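Local coordinates for protein octaprenyl-diphosphate synthase (Bacteroides thetaiotaomicron, PDB 3RMG) that probably acts as a magnesium-dependent prenyltransferase, condensing isoprenoid units into longer prenyl diphosphates, at residues L17-K21 with M49-I53; V58-Y62 with E195-A199; Y205-C209 with I291-K295; I212-I216 with A287-I291; K295-F299 with R315-D319. All coordinates share one frame; numbering follows the deposited sequence.

Contact 1: L17-K21 with M49-I53; sequences LEDFK and MMRPI
Met49 meets Phe20 and Leu17 with different parts of a bent side chain. From the N-cap position of helix 50-62, its CG comes obliquely to the Phe20 ring, 4.3 Å from CE2, while its SD lies 4.3 Å from Leu17 CD2. Two residues on, Arg51 belongs to the GKxxRP sequence of the FPP/GGPP synthase family, whose arginine binds the diphosphate of isopentenyl diphosphate in relatives; here its side chain touches helices 67-90 and 174-188 and makes no contact with 17-21, which is consistent with such a role. Pro52 carries the main aromatic contact. Its CB stands over one face of the Phe20 ring, 3.8 Å from the centroid and 16° off the normal, a CH-pi interaction, and its CG closes to 3.4 Å from Phe20 CZ. The ring reaches this place because Phe20 CG is anti to the backbone N (chi1 156°). With an alanine in place of Phe20, Pro52 would probably lose the ring it rests on, and a gap would open beside Met49. Ile53 ends the row, its CG1 4.1 Å from Leu17 CD2. No hydrogen bond crosses between the segments, and the 272 Å² they bury is largely apolar. Attachment of helix 14-23 at this point therefore probably rests mainly on shape and hydrophobic burial, with Phe24 adding a second ring beside Phe20.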
# COMPACT_ATOMS: atom_id res chain seq x y z
N LEU A 17 -18.11 20.26 1.42
CA LEU A 17 -16.95 20.35 0.55
C LEU A 17 -15.75 20.98 1.26
O LEU A 17 -14.60 20.60 1.02
CB LEU A 17 -17.26 21.17 -0.69
CG LEU A 17 -17.55 20.33 -1.93
CD1 LEU A 17 -17.91 21.24 -3.09
CD2 LEU A 17 -16.35 19.44 -2.27
N GLU A 18 -16.02 21.94 2.13
CA GLU A 18 -14.93 22.59 2.84
C GLU A 18 -14.41 21.63 3.89
O GLU A 18 -13.20 21.52 4.09
CB GLU A 18 -15.39 23.90 3.48
CG GLU A 18 -15.47 25.07 2.50
CD GLU A 18 -16.20 26.28 3.06
OE1 GLU A 18 -16.64 27.13 2.25
OE2 GLU A 18 -16.34 26.39 4.30
N ASP A 19 -15.33 20.94 4.55
CA ASP A 19 -14.94 19.98 5.57
C ASP A 19 -14.12 18.85 4.94
O ASP A 19 -13.19 18.34 5.54
CB ASP A 19 -16.17 19.41 6.26
CG ASP A 19 -16.92 20.46 7.05
OD1 ASP A 19 -16.37 21.57 7.20
OD2 ASP A 19 -18.05 20.18 7.51
N PHE A 20 -14.48 18.46 3.72
CA PHE A 20 -13.73 17.40 3.08
C PHE A 20 -12.32 17.85 2.71
O PHE A 20 -11.38 17.05 2.77
CB PHE A 20 -14.39 16.92 1.80
CG PHE A 20 -13.42 16.28 0.87
CD1 PHE A 20 -13.12 14.92 0.99
CD2 PHE A 20 -12.75 17.03 -0.08
CE1 PHE A 20 -12.19 14.32 0.14
CE2 PHE A 20 -11.81 16.45 -0.93
CZ PHE A 20 -11.53 15.09 -0.82
N LYS A 21 -12.19 19.10 2.30
CA LYS A 21 -10.91 19.64 1.84
C LYS A 21 -9.93 19.76 3.00
O LYS A 21 -8.74 19.46 2.86
CB LYS A 21 -11.11 20.99 1.16
CG LYS A 21 -10.35 21.13 -0.15
CD LYS A 21 -11.22 21.83 -1.18
CE LYS A 21 -10.70 21.62 -2.60
NZ LYS A 21 -9.49 22.45 -2.91
N MET A 49 -12.63 18.28 -7.80
CA MET A 49 -12.84 17.11 -6.97
C MET A 49 -14.03 16.31 -7.46
O MET A 49 -15.04 16.19 -6.77
CB MET A 49 -13.07 17.54 -5.52
CG MET A 49 -11.88 18.23 -4.89
SD MET A 49 -12.37 19.69 -3.96
CE MET A 49 -13.10 20.69 -5.26
N MET A 50 -13.90 15.75 -8.65
CA MET A 50 -14.99 15.03 -9.29
C MET A 50 -15.56 13.92 -8.40
O MET A 50 -16.79 13.76 -8.29
CB MET A 50 -14.51 14.46 -10.62
CG MET A 50 -15.43 14.79 -11.79
SD MET A 50 -15.63 16.58 -11.99
CE MET A 50 -13.92 17.08 -12.21
N ARG A 51 -14.69 13.15 -7.75
CA ARG A 51 -15.14 12.02 -6.94
C ARG A 51 -15.67 12.44 -5.56
O ARG A 51 -16.71 11.95 -5.13
CB ARG A 51 -14.05 10.95 -6.81
CG ARG A 51 -13.75 10.22 -8.11
CD ARG A 51 -12.40 9.49 -8.05
NE ARG A 51 -11.99 9.08 -9.38
CZ ARG A 51 -11.12 9.73 -10.14
NH1 ARG A 51 -10.53 10.83 -9.68
NH2 ARG A 51 -10.82 9.28 -11.35
N PRO A 52 -14.96 13.32 -4.85
CA PRO A 52 -15.49 13.84 -3.59
C PRO A 52 -16.86 14.50 -3.76
O PRO A 52 -17.73 14.30 -2.91
CB PRO A 52 -14.43 14.86 -3.17
CG PRO A 52 -13.17 14.27 -3.69
CD PRO A 52 -13.56 13.74 -5.05
N ILE A 53 -17.06 15.24 -4.84
CA ILE A 53 -18.39 15.81 -5.07
C ILE A 53 -19.44 14.71 -5.22
O ILE A 53 -20.55 14.82 -4.71
CB ILE A 53 -18.41 16.76 -6.28
CG1 ILE A 53 -17.75 18.10 -5.91
CG2 ILE A 53 -19.82 17.00 -6.73
CD1 ILE A 53 -17.32 18.91 -7.13

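Contact 2: V58-Y62 with E195-A199; sequences VARLY and EVAFA
Val58 and Ala199 form the close, buried end of this contact, where the CA atoms are 7.1 Å apart and Val58 CG1 touches Ala199 CB at 3.9 Å. Val58 CG1 gets there by lying anti to the backbone N (chi1 165°), and Ala185 of helix 174-188 adds to the packing on the same valine. Toward the other end the helices diverge: the CA atoms of Tyr62 and Glu195 are 8.7 Å apart, the residues are only partly buried, and a large side chain spans the wider separation. Tyr62 does this lengthwise. Its ring and the Glu195 chain lie side by side, pointing opposite ways, with Tyr62 CE1 3.8 Å from Glu195 CB, and the ring and carboxylate planes are 68° apart. The hydroxyl travels further, so that Tyr62 OH lies 3.3 Å from Phe198 CD1, oblique to that ring. Leu61 gives a lighter touch, its CD1 4.4 Å from Phe198 CE1. The Glu195 carboxylate turns back to its own helix start, where OE1 accepts a hydrogen bond from Gly192 N. A serine in place of Tyr62 would probably leave the aliphatic part of Glu195 and Phe198 CD1 without their partner and open a gap at this wider end. The two segment axes run antiparallel at 150° and approach to 11.4 Å, a side-by-side helix pairing that belongs to the all-alpha bundle of the isoprenoid synthase fold.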
# COMPACT_ATOMS: atom_id res chain seq x y z
N VAL A 58 -24.28 11.95 -3.32
CA VAL A 58 -24.99 10.67 -3.09
C VAL A 58 -25.46 10.54 -1.64
O VAL A 58 -26.57 10.10 -1.39
CB VAL A 58 -24.12 9.43 -3.47
CG1 VAL A 58 -24.71 8.12 -2.88
CG2 VAL A 58 -24.00 9.32 -4.94
N ALA A 59 -24.61 10.92 -0.70
CA ALA A 59 -24.99 10.83 0.71
C ALA A 59 -26.18 11.74 0.99
O ALA A 59 -27.11 11.36 1.72
CB ALA A 59 -23.80 11.18 1.63
N ARG A 60 -26.16 12.92 0.39
CA ARG A 60 -27.24 13.89 0.57
C ARG A 60 -28.55 13.42 -0.06
O ARG A 60 -29.62 13.92 0.29
CB ARG A 60 -26.83 15.28 0.08
CG ARG A 60 -25.86 16.01 1.04
CD ARG A 60 -26.53 16.49 2.33
NE ARG A 60 -27.62 17.41 2.03
CZ ARG A 60 -27.44 18.70 1.76
NH1 ARG A 60 -26.22 19.23 1.76
NH2 ARG A 60 -28.49 19.47 1.48
N LEU A 61 -28.49 12.44 -0.96
CA LEU A 61 -29.74 11.81 -1.40
C LEU A 61 -30.48 11.18 -0.22
O LEU A 61 -31.70 11.15 -0.20
CB LEU A 61 -29.50 10.73 -2.46
CG LEU A 61 -29.18 11.18 -3.88
CD1 LEU A 61 -28.91 9.97 -4.75
CD2 LEU A 61 -30.34 12.01 -4.44
N TYR A 62 -29.73 10.71 0.78
CA TYR A 62 -30.31 9.91 1.86
C TYR A 62 -30.38 10.62 3.20
O TYR A 62 -31.26 10.35 4.01
CB TYR A 62 -29.53 8.61 2.02
CG TYR A 62 -29.47 7.84 0.74
CD1 TYR A 62 -30.63 7.34 0.16
CD2 TYR A 62 -28.26 7.63 0.10
CE1 TYR A 62 -30.58 6.64 -1.02
CE2 TYR A 62 -28.20 6.94 -1.09
CZ TYR A 62 -29.37 6.44 -1.65
OH TYR A 62 -29.31 5.75 -2.84
N GLU A 195 -30.45 0.60 -1.51
CA GLU A 195 -30.00 1.95 -1.76
C GLU A 195 -28.50 1.97 -2.02
O GLU A 195 -28.01 2.64 -2.94
CB GLU A 195 -30.40 2.87 -0.61
CG GLU A 195 -31.92 2.98 -0.44
CD GLU A 195 -32.36 3.13 1.01
OE1 GLU A 195 -31.89 2.35 1.87
OE2 GLU A 195 -33.18 4.03 1.29
N VAL A 196 -27.76 1.20 -1.21
CA VAL A 196 -26.33 1.00 -1.42
C VAL A 196 -26.08 0.39 -2.80
O VAL A 196 -25.20 0.85 -3.53
CB VAL A 196 -25.74 0.09 -0.32
CG1 VAL A 196 -24.36 -0.36 -0.67
CG2 VAL A 196 -25.72 0.83 1.02
N ALA A 197 -26.87 -0.61 -3.18
CA ALA A 197 -26.75 -1.22 -4.50
C ALA A 197 -27.13 -0.22 -5.59
O ALA A 197 -26.51 -0.17 -6.67
CB ALA A 197 -27.63 -2.49 -4.61
N PHE A 198 -28.16 0.57 -5.32
CA PHE A 198 -28.56 1.61 -6.25
C PHE A 198 -27.44 2.64 -6.47
O PHE A 198 -27.18 3.06 -7.59
CB PHE A 198 -29.84 2.26 -5.76
CG PHE A 198 -30.13 3.61 -6.36
CD1 PHE A 198 -29.38 4.72 -6.01
CD2 PHE A 198 -31.22 3.78 -7.22
CE1 PHE A 198 -29.67 5.98 -6.54
CE2 PHE A 198 -31.51 5.03 -7.75
CZ PHE A 198 -30.73 6.14 -7.40
N ALA A 199 -26.77 3.01 -5.38
CA ALA A 199 -25.72 4.03 -5.45
C ALA A 199 -24.52 3.49 -6.22
O ALA A 199 -23.92 4.21 -7.04
CB ALA A 199 -25.30 4.46 -4.04

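Contact 3: Y205-C209 with I291-K295; sequences YIGIC and IEQYK
Tyr294 packs against Tyr205, Ile208 and Cys209 in an antiparallel helix pair, one of those that build the all-alpha isoprenoid synthase fold. The axes of 205-209 and 291-295 run at 163° and approach to 9.1 Å; the CA atoms of Cys209 and Ile291 are only 5.2 Å apart, a close approach that the small cysteine probably helps to allow. The aromatic contact is between Tyr205 and Tyr294. Their centroids are 5.8 Å apart and their planes 58° apart, an oblique aromatic pair; Tyr205 CD2 lies at the edge of the Tyr294 ring, near its plane, 3.6 Å from CD1. A CH-pi interaction covers a face of the same ring: Ile208 CG2 stands above its centre, 4.1 Å from the centroid and close to the normal. The other branch of Ile208 reaches the rim, with CD1 3.8 Å from Tyr294 CE1. One isoleucine and one tyrosine thus meet Tyr294 from two directions, over a face and at an edge, which should limit how far the ring can turn. Arg171 of helix 163-172 also touches both Ile208 and Tyr294. Sulfur contacts make up the third kind. Cys209 SG, anti to its carbonyl carbon (chi1 -66°), is directed at the turn of backbone closed by the hydrogen bond from Lys295 N to Ile291 O. Packing against that turn, SG lies 3.7 Å from Tyr294 CB and 3.7 Å from Ile291 O.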
# COMPACT_ATOMS: atom_id res chain seq x y z
N TYR A 205 -22.12 3.68 -13.57
CA TYR A 205 -22.50 4.29 -14.85
C TYR A 205 -21.72 5.58 -15.06
O TYR A 205 -21.26 5.87 -16.17
CB TYR A 205 -24.00 4.58 -14.93
CG TYR A 205 -24.85 3.36 -15.15
CD1 TYR A 205 -26.18 3.34 -14.76
CD2 TYR A 205 -24.32 2.20 -15.72
CE1 TYR A 205 -26.98 2.22 -14.97
CE2 TYR A 205 -25.11 1.08 -15.92
CZ TYR A 205 -26.44 1.11 -15.55
OH TYR A 205 -27.24 0.00 -15.75
N ILE A 206 -21.61 6.37 -14.00
CA ILE A 206 -20.92 7.66 -14.08
C ILE A 206 -19.44 7.49 -14.40
O ILE A 206 -18.88 8.21 -15.27
CB ILE A 206 -21.12 8.46 -12.77
CG1 ILE A 206 -22.58 8.94 -12.68
CG2 ILE A 206 -20.13 9.61 -12.69
CD1 ILE A 206 -22.94 9.54 -11.34
N GLY A 207 -18.80 6.54 -13.70
CA GLY A 207 -17.41 6.20 -13.94
C GLY A 207 -17.16 5.75 -15.38
O GLY A 207 -16.13 6.05 -15.96
N ILE A 208 -18.11 5.02 -15.96
CA ILE A 208 -17.97 4.61 -17.36
C ILE A 208 -18.07 5.78 -18.34
O ILE A 208 -17.27 5.88 -19.27
CB ILE A 208 -18.96 3.50 -17.75
CG1 ILE A 208 -18.66 2.22 -16.96
CG2 ILE A 208 -18.86 3.20 -19.24
CD1 ILE A 208 -19.71 1.09 -17.19
N CYS A 209 -19.04 6.68 -18.15
CA CYS A 209 -19.10 7.89 -18.99
C CYS A 209 -17.79 8.67 -18.87
O CYS A 209 -17.21 9.12 -19.85
CB CYS A 209 -20.25 8.80 -18.56
SG CYS A 209 -21.88 8.14 -18.82
N ILE A 291 -21.56 6.83 -24.62
CA ILE A 291 -21.66 7.71 -23.46
C ILE A 291 -23.11 8.10 -23.20
O ILE A 291 -23.59 8.05 -22.07
CB ILE A 291 -20.79 8.97 -23.65
CG1 ILE A 291 -19.31 8.61 -23.53
CG2 ILE A 291 -21.14 10.04 -22.62
CD1 ILE A 291 -18.39 9.76 -23.88
N GLU A 292 -23.82 8.47 -24.27
CA GLU A 292 -25.22 8.88 -24.19
C GLU A 292 -26.09 7.75 -23.65
O GLU A 292 -27.00 7.97 -22.86
CB GLU A 292 -25.70 9.27 -25.59
CG GLU A 292 -26.54 10.53 -25.66
CD GLU A 292 -25.88 11.69 -24.98
OE1 GLU A 292 -24.63 11.75 -24.99
OE2 GLU A 292 -26.60 12.55 -24.42
N GLN A 293 -25.81 6.52 -24.08
CA GLN A 293 -26.54 5.37 -23.59
C GLN A 293 -26.36 5.20 -22.08
O GLN A 293 -27.33 4.99 -21.35
CB GLN A 293 -26.10 4.09 -24.31
CG GLN A 293 -26.67 3.93 -25.71
CD GLN A 293 -25.84 2.96 -26.57
OE1 GLN A 293 -25.97 2.94 -27.79
NE2 GLN A 293 -24.99 2.18 -25.92
N TYR A 294 -25.12 5.29 -21.60
CA TYR A 294 -24.85 5.12 -20.18
C TYR A 294 -25.39 6.27 -19.35
O TYR A 294 -25.83 6.09 -18.21
CB TYR A 294 -23.37 4.88 -19.90
CG TYR A 294 -22.98 3.44 -20.11
CD1 TYR A 294 -23.22 2.49 -19.12
CD2 TYR A 294 -22.37 3.03 -21.29
CE1 TYR A 294 -22.87 1.16 -19.32
CE2 TYR A 294 -22.02 1.70 -21.50
CZ TYR A 294 -22.28 0.78 -20.52
OH TYR A 294 -21.92 -0.53 -20.73
N LYS A 295 -25.35 7.47 -19.92
CA LYS A 295 -25.91 8.64 -19.28
C LYS A 295 -27.41 8.46 -19.10
O LYS A 295 -27.97 8.81 -18.07
CB LYS A 295 -25.65 9.88 -20.12
CG LYS A 295 -25.98 11.18 -19.45
CD LYS A 295 -25.67 12.32 -20.40
CE LYS A 295 -26.14 13.65 -19.84
NZ LYS A 295 -26.28 14.66 -20.92

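Contact 4: I212-I216 with A287-I291; sequences IKDDI and ACRTI
Ala287 O accepts the helix bond from Ile291 N at 3.0 Å, and the two residues joined by it, one turn apart, both pack against Ile212 and Ile216. The tightest meeting is between Ile212 and Ile291, whose side chains run antiparallel alongside one another. Ile212 CG2 is pressed to 3.3 Å from Ile291 CG1 and 3.5 Å from Ile291 CD1, closer than ordinary carbon contact and a sign of local strain. The torsion of Ile212 (chi1 -71°, CG1 anti to the carbonyl carbon) puts CG2 against Ile291 and lets CD1 reach Thr290 CG2, 3.9 Å away. The Thr290 hydroxyl is bonded to Tyr286 O, leaving its methyl to serve this apolar surface. Ile216 meets Ile291 tip to tip, the two CD1 atoms 4.0 Å apart, and also presses its CD1 to 3.5 Å from Ala287 CB. Lys213 crosses Ile291 at about a right angle, its CG 3.7 Å from Ile291 CD1. Asp214 and Asp215 begin the second aspartate-rich motif of the family, which in relatives binds magnesium; they lie off this interface, consistent with a role at the active site. Segments 212-216 and 287-291, on helices 193-217 and 283-302, run antiparallel at 164°, with helix 163-172 covering Ile212 and Thr290 through Phe167, and helix 240-249 touching Ala287 and Thr290.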
# COMPACT_ATOMS: atom_id res chain seq x y z
N ILE A 212 -14.75 6.86 -20.71
CA ILE A 212 -14.90 6.94 -22.15
C ILE A 212 -14.65 8.37 -22.64
O ILE A 212 -13.98 8.58 -23.65
CB ILE A 212 -16.29 6.48 -22.60
CG1 ILE A 212 -16.44 4.97 -22.42
CG2 ILE A 212 -16.53 6.83 -24.04
CD1 ILE A 212 -17.89 4.47 -22.66
N LYS A 213 -15.18 9.35 -21.91
CA LYS A 213 -14.89 10.75 -22.20
C LYS A 213 -13.39 11.00 -22.29
O LYS A 213 -12.91 11.61 -23.24
CB LYS A 213 -15.49 11.67 -21.14
CG LYS A 213 -16.86 12.21 -21.49
CD LYS A 213 -16.76 13.46 -22.36
CE LYS A 213 -16.50 13.12 -23.81
NZ LYS A 213 -16.70 14.29 -24.72
N ASP A 214 -12.65 10.54 -21.28
CA ASP A 214 -11.21 10.69 -21.26
C ASP A 214 -10.51 10.01 -22.43
O ASP A 214 -9.54 10.54 -22.95
CB ASP A 214 -10.64 10.14 -19.95
CG ASP A 214 -10.26 11.23 -18.98
OD1 ASP A 214 -10.45 12.42 -19.32
OD2 ASP A 214 -9.77 10.90 -17.88
N ASP A 215 -10.99 8.83 -22.80
CA ASP A 215 -10.37 8.08 -23.90
C ASP A 215 -10.50 8.85 -25.22
O ASP A 215 -9.61 8.82 -26.05
CB ASP A 215 -11.01 6.69 -24.03
CG ASP A 215 -10.61 5.76 -22.91
OD1 ASP A 215 -9.74 6.12 -22.09
OD2 ASP A 215 -11.17 4.64 -22.85
N ILE A 216 -11.63 9.53 -25.40
CA ILE A 216 -11.84 10.34 -26.58
C ILE A 216 -10.84 11.50 -26.66
O ILE A 216 -10.25 11.75 -27.70
CB ILE A 216 -13.27 10.89 -26.61
CG1 ILE A 216 -14.23 9.79 -27.09
CG2 ILE A 216 -13.35 12.11 -27.51
CD1 ILE A 216 -15.69 10.08 -26.79
N ALA A 287 -18.40 6.57 -29.89
CA ALA A 287 -18.00 6.61 -28.50
C ALA A 287 -18.94 7.57 -27.77
O ALA A 287 -19.44 7.25 -26.68
CB ALA A 287 -16.56 7.05 -28.37
N CYS A 288 -19.18 8.72 -28.39
CA CYS A 288 -20.19 9.68 -27.92
C CYS A 288 -21.61 9.11 -27.82
O CYS A 288 -22.36 9.44 -26.90
CB CYS A 288 -20.19 10.94 -28.80
SG CYS A 288 -18.90 12.14 -28.36
N ARG A 289 -22.00 8.25 -28.77
CA ARG A 289 -23.31 7.62 -28.69
C ARG A 289 -23.39 6.64 -27.51
O ARG A 289 -24.43 6.51 -26.87
CB ARG A 289 -23.67 6.92 -30.00
CG ARG A 289 -24.66 7.70 -30.86
CD ARG A 289 -24.36 7.56 -32.34
NE ARG A 289 -24.11 6.18 -32.75
CZ ARG A 289 -23.30 5.84 -33.75
NH1 ARG A 289 -22.65 6.78 -34.42
NH2 ARG A 289 -23.12 4.56 -34.06
N THR A 290 -22.30 5.96 -27.22
CA THR A 290 -22.23 5.03 -26.12
C THR A 290 -22.34 5.76 -24.77
O THR A 290 -23.11 5.37 -23.88
CB THR A 290 -20.95 4.21 -26.21
OG1 THR A 290 -20.98 3.44 -27.41
CG2 THR A 290 -20.80 3.27 -25.01
N ILE A 291 -21.56 6.83 -24.62
CA ILE A 291 -21.66 7.71 -23.46
C ILE A 291 -23.11 8.10 -23.20
O ILE A 291 -23.59 8.05 -22.07
CB ILE A 291 -20.79 8.97 -23.65
CG1 ILE A 291 -19.31 8.61 -23.53
CG2 ILE A 291 -21.14 10.04 -22.62
CD1 ILE A 291 -18.39 9.76 -23.88

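Contact 5: K295-F299 with R315-D319; sequences KKKAF and RTYLD
Leu318 is directed between Ala298 and Phe299 and lies alongside the Lys295 chain. With CG anti to the backbone N (chi1 -172°), it brings CD2 to 3.3 Å from Ala298 CB, tighter than ordinary carbon contact. The Phe299 ring lies aslant to Leu318, its CE2 4.0 Å from Leu318 CD2. At the ring edge, near its plane, Arg315 O lies 3.9 Å from Phe299 CZ, while Arg315 CG stands over one face toward the rim. The guanidinium of Arg315 is held by a salt bridge to Asp307. Lys295 and Leu318 pass flank to flank with their ends pointing opposite ways, Lys295 CG 4.0 Å from Leu318 CG. The extended lysine then meets Asp319 at about a right angle, in a salt bridge with a weak hydrogen bond from NZ to OD2; the place of OD2 is uncertain, so its short length carries little weight. The Lys295-Asp319 pair therefore lies beside the apolar packing of Leu318, to which Ile206 of helix 193-217 adds. Segments 295-299 and 315-319 run antiparallel at 176°, in consecutive helices 283-302 and 309-323 that form an alpha-alpha hairpin near the end of the chain.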
# COMPACT_ATOMS: atom_id res chain seq x y z
N LYS A 295 -25.35 7.47 -19.92
CA LYS A 295 -25.91 8.64 -19.28
C LYS A 295 -27.41 8.46 -19.10
O LYS A 295 -27.97 8.81 -18.07
CB LYS A 295 -25.65 9.88 -20.12
CG LYS A 295 -25.98 11.18 -19.45
CD LYS A 295 -25.67 12.32 -20.40
CE LYS A 295 -26.14 13.65 -19.84
NZ LYS A 295 -26.28 14.66 -20.92
N LYS A 296 -28.06 7.91 -20.12
CA LYS A 296 -29.49 7.69 -20.02
C LYS A 296 -29.78 6.60 -18.99
O LYS A 296 -30.74 6.69 -18.23
CB LYS A 296 -30.09 7.32 -21.38
CG LYS A 296 -31.56 6.94 -21.32
CD LYS A 296 -31.98 6.19 -22.58
CE LYS A 296 -33.23 5.34 -22.37
NZ LYS A 296 -34.45 6.17 -22.11
N LYS A 297 -28.94 5.57 -18.96
CA LYS A 297 -29.10 4.53 -17.95
C LYS A 297 -29.04 5.16 -16.56
O LYS A 297 -29.80 4.80 -15.66
CB LYS A 297 -28.03 3.46 -18.11
CG LYS A 297 -28.27 2.48 -19.27
CD LYS A 297 -27.19 1.40 -19.25
CE LYS A 297 -26.86 0.90 -20.65
NZ LYS A 297 -27.88 -0.06 -21.14
N ALA A 298 -28.14 6.13 -16.40
CA ALA A 298 -27.96 6.81 -15.13
C ALA A 298 -29.17 7.67 -14.79
O ALA A 298 -29.64 7.63 -13.65
CB ALA A 298 -26.69 7.65 -15.14
N PHE A 299 -29.66 8.45 -15.76
CA PHE A 299 -30.83 9.30 -15.56
C PHE A 299 -32.06 8.46 -15.22
O PHE A 299 -32.82 8.78 -14.31
CB PHE A 299 -31.10 10.14 -16.81
CG PHE A 299 -30.27 11.40 -16.89
CD1 PHE A 299 -30.62 12.44 -17.73
CD2 PHE A 299 -29.15 11.55 -16.09
CE1 PHE A 299 -29.86 13.59 -17.79
CE2 PHE A 299 -28.39 12.71 -16.14
CZ PHE A 299 -28.75 13.73 -17.00
N ARG A 315 -27.92 15.41 -11.72
CA ARG A 315 -28.15 15.48 -13.15
C ARG A 315 -27.20 16.48 -13.80
O ARG A 315 -26.65 16.19 -14.85
CB ARG A 315 -29.61 15.79 -13.48
CG ARG A 315 -30.57 14.70 -13.02
CD ARG A 315 -31.92 14.79 -13.70
NE ARG A 315 -32.50 16.13 -13.66
CZ ARG A 315 -33.11 16.66 -12.60
NH1 ARG A 315 -33.63 17.87 -12.69
NH2 ARG A 315 -33.21 15.98 -11.47
N THR A 316 -26.99 17.64 -13.17
CA THR A 316 -26.07 18.65 -13.70
C THR A 316 -24.62 18.15 -13.66
O THR A 316 -23.86 18.35 -14.59
CB THR A 316 -26.16 19.98 -12.91
OG1 THR A 316 -27.53 20.37 -12.78
CG2 THR A 316 -25.40 21.08 -13.63
N TYR A 317 -24.23 17.51 -12.57
CA TYR A 317 -22.93 16.86 -12.51
C TYR A 317 -22.73 15.94 -13.72
O TYR A 317 -21.71 16.00 -14.40
CB TYR A 317 -22.88 16.04 -11.23
CG TYR A 317 -21.60 15.28 -10.95
CD1 TYR A 317 -20.62 15.82 -10.13
CD2 TYR A 317 -21.41 14.00 -11.46
CE1 TYR A 317 -19.46 15.12 -9.84
CE2 TYR A 317 -20.25 13.29 -11.18
CZ TYR A 317 -19.28 13.85 -10.37
OH TYR A 317 -18.14 13.14 -10.09
N LEU A 318 -23.71 15.11 -14.01
CA LEU A 318 -23.54 14.12 -15.06
C LEU A 318 -23.55 14.78 -16.44
O LEU A 318 -22.80 14.37 -17.32
CB LEU A 318 -24.58 12.99 -14.92
CG LEU A 318 -24.41 11.78 -15.85
CD1 LEU A 318 -22.94 11.42 -16.05
CD2 LEU A 318 -25.16 10.57 -15.32
N ASP A 319 -24.34 15.84 -16.61
CA ASP A 319 -24.30 16.61 -17.85
C ASP A 319 -22.94 17.26 -18.06
O ASP A 319 -22.45 17.35 -19.18
CB ASP A 319 -25.37 17.70 -17.86
CG ASP A 319 -26.74 17.17 -18.22
OD1 ASP A 319 -27.74 17.82 -17.85
OD2 ASP A 319 -26.82 16.12 -18.89

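Contact 4 is the most buried of the five; the others are only partly buried. Contacts 3 and 4 join the same two helices, 193-217 and 283-302, share Ile291 and have centres about 8 Å apart, yet one is built on aromatic and sulfur contacts and the other on aliphatic branches. Contact 5, also centred about 8 Å from contact 3, joins helix 283-302 to helix 309-323 and is the one with a salt bridge between its segments. Contacts 1 and 2 use opposite ends of helix 50-62, their centres about 17 Å apart. Contact 1 touches contact 5 through Tyr317, which packs on Ile53 and lies close to Met50 O, probably a hydrogen bond though modelled too short to be exact.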